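PDB 5FX8: putative adhesin, which is a putative cell-wall adhesin that may mediate cell-cell interaction, binding other proteins through salt bridges and hydrogen bonds. Local coordinates for residues C[31-36]-C[103-108]. Sequence-based numbering, arbitrary orientation.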
loop_
_atom_site.group_PDB
_atom_site.type_symbol
_atom_site.label_atom_id
_atom_site.label_comp_id
_atom_site.label_asym_id
_atom_site.label_seq_id
_atom_site.Cartn_x
_atom_site.Cartn_y
_atom_site.Cartn_z
ATOM N N PHE C 31 52.821 -27.660 51.475
ATOM C CA PHE C 31 53.781 -28.203 52.424
ATOM C C PHE C 31 55.084 -27.438 52.296
ATOM O O PHE C 31 55.622 -27.309 51.197
ATOM C CB PHE C 31 54.030 -29.685 52.183
ATOM C CG PHE C 31 52.853 -30.566 52.486
ATOM C CD1 PHE C 31 51.854 -30.752 51.561
ATOM C CD2 PHE C 31 52.770 -31.235 53.682
ATOM C CE1 PHE C 31 50.804 -31.561 51.825
ATOM C CE2 PHE C 31 51.720 -32.048 53.946
ATOM C CZ PHE C 31 50.730 -32.206 53.010
ATOM N N SER C 32 55.586 -26.935 53.418
ATOM C CA SER C 32 56.823 -26.173 53.432
ATOM C C SER C 32 57.517 -26.351 54.772
ATOM O O SER C 32 56.912 -26.755 55.762
ATOM C CB SER C 32 56.581 -24.687 53.168
ATOM O OG SER C 32 57.784 -23.952 53.273
ATOM N N THR C 33 58.812 -26.067 54.780
ATOM C CA THR C 33 59.596 -26.024 56.001
ATOM C C THR C 33 60.490 -24.796 55.919
ATOM O O THR C 33 61.253 -24.644 54.965
ATOM C CB THR C 33 60.407 -27.310 56.178
ATOM O OG1 THR C 33 61.089 -27.619 54.964
ATOM C CG2 THR C 33 59.508 -28.449 56.456
ATOM N N ALA C 34 60.341 -23.887 56.877
ATOM C CA ALA C 34 61.244 -22.752 57.015
ATOM C C ALA C 34 61.613 -22.449 58.461
ATOM O O ALA C 34 62.468 -21.592 58.690
ATOM C CB ALA C 34 60.646 -21.499 56.369
ATOM N N GLY C 35 60.999 -23.097 59.441
ATOM C CA GLY C 35 61.581 -23.153 60.761
ATOM C C GLY C 35 62.553 -24.310 60.771
ATOM O O GLY C 35 63.229 -24.556 59.767
ATOM N N SER C 36 62.625 -25.050 61.871
ATOM C CA SER C 36 63.459 -26.244 61.881
ATOM C C SER C 36 62.823 -27.333 62.726
ATOM O O SER C 36 63.509 -28.046 63.465
ATOM C CB SER C 36 64.881 -25.943 62.365
ATOM O OG SER C 36 65.706 -25.528 61.300
ATOM N N ASP C 103 63.671 -31.724 55.025
ATOM C CA ASP C 103 63.133 -30.749 54.091
ATOM C C ASP C 103 61.886 -31.295 53.420
ATOM O O ASP C 103 61.825 -32.473 53.061
ATOM C CB ASP C 103 64.158 -30.372 53.020
ATOM C CG ASP C 103 65.366 -29.680 53.593
ATOM O OD1 ASP C 103 65.252 -29.103 54.696
ATOM O OD2 ASP C 103 66.429 -29.705 52.939
ATOM N N LEU C 104 60.901 -30.424 53.233
ATOM C CA LEU C 104 59.663 -30.798 52.563
ATOM C C LEU C 104 59.108 -29.571 51.866
ATOM O O LEU C 104 58.776 -28.592 52.533
ATOM C CB LEU C 104 58.640 -31.345 53.555
ATOM C CG LEU C 104 57.923 -32.658 53.226
ATOM C CD1 LEU C 104 56.464 -32.583 53.633
ATOM C CD2 LEU C 104 58.062 -33.078 51.772
ATOM N N GLU C 105 58.999 -29.626 50.539
ATOM C CA GLU C 105 58.339 -28.577 49.772
ATOM C C GLU C 105 57.454 -29.225 48.724
ATOM O O GLU C 105 57.953 -29.955 47.866
ATOM C CB GLU C 105 59.344 -27.647 49.093
ATOM C CG GLU C 105 60.228 -26.865 50.026
ATOM C CD GLU C 105 59.460 -25.904 50.907
ATOM O OE1 GLU C 105 58.329 -25.510 50.537
ATOM O OE2 GLU C 105 60.001 -25.545 51.978
ATOM N N GLY C 106 56.158 -28.939 48.768
ATOM C CA GLY C 106 55.272 -29.445 47.737
ATOM C C GLY C 106 53.849 -28.985 47.951
ATOM O O GLY C 106 53.519 -28.346 48.948
ATOM N N VAL C 107 53.001 -29.323 46.986
ATOM C CA VAL C 107 51.577 -29.028 47.057
ATOM C C VAL C 107 50.798 -30.291 46.694
ATOM O O VAL C 107 50.958 -30.835 45.595
ATOM C CB VAL C 107 51.170 -27.863 46.130
ATOM C CG1 VAL C 107 49.694 -27.571 46.320
ATOM C CG2 VAL C 107 52.007 -26.613 46.370
ATOM N N VAL C 108 49.952 -30.754 47.600
ATOM C CA VAL C 108 48.991 -31.799 47.287
ATOM C C VAL C 108 47.644 -31.131 47.070
ATOM O O VAL C 108 47.174 -30.366 47.918
ATOM C CB VAL C 108 48.922 -32.862 48.401
ATOM C CG1 VAL C 108 47.623 -33.662 48.311
ATOM C CG2 VAL C 108 50.105 -33.803 48.317
#
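Phe31 and Gly106 form an antiparallel hydrogen-bonded pair where strand 25-31 runs out beside strand 101-114. Phe31 N donates to Gly106 O at 2.7 Å, and Gly106 N returns a bond to Phe31 O at 3.0 Å. Past this pair, each bond between the segments has a side-chain atom on at least one side. The Glu105 chain is bent at chi2 (-63°), which brings CD back toward Ser32. Its OE2 accepts twice. Ser32 OG, set anti to its own backbone N (chi1 176°), reaches the syn lone pair of Glu105 OE2 at 3.0 Å. Thr33 N meets Glu105 OE2 at 3.1 Å in a nearly straight bond, coming from above the carboxylate plane. Both bonds fall on the one oxygen and tie the carboxylate to the start of the loop that leads to strand 45-49. Thr33 OG1 accepts a weak bond from Leu104 N at 3.3 Å.

The contact lies in the first cohesin-like domain, within the N-terminal part of the adhesin. Strand 101-114 is an inner strand here: strand 312-319, from the C-terminal end of the chain, bonds along its other side. On the face that bears Phe31 the contacts of its ring are mostly with apolar side chains. Phe31 and Leu104 lie side by side and point the same way, with Phe31 CD2 3.9 Å from Leu104 CD1. Phe31 CE1 lies 4.1 Å from Val108 CB, and Gly106 O lies at the ring edge. Phe92 meets the Phe31 ring edge-to-face, and the Phe314 ring also meets it. Pro3 touches both Phe31 and Leu104.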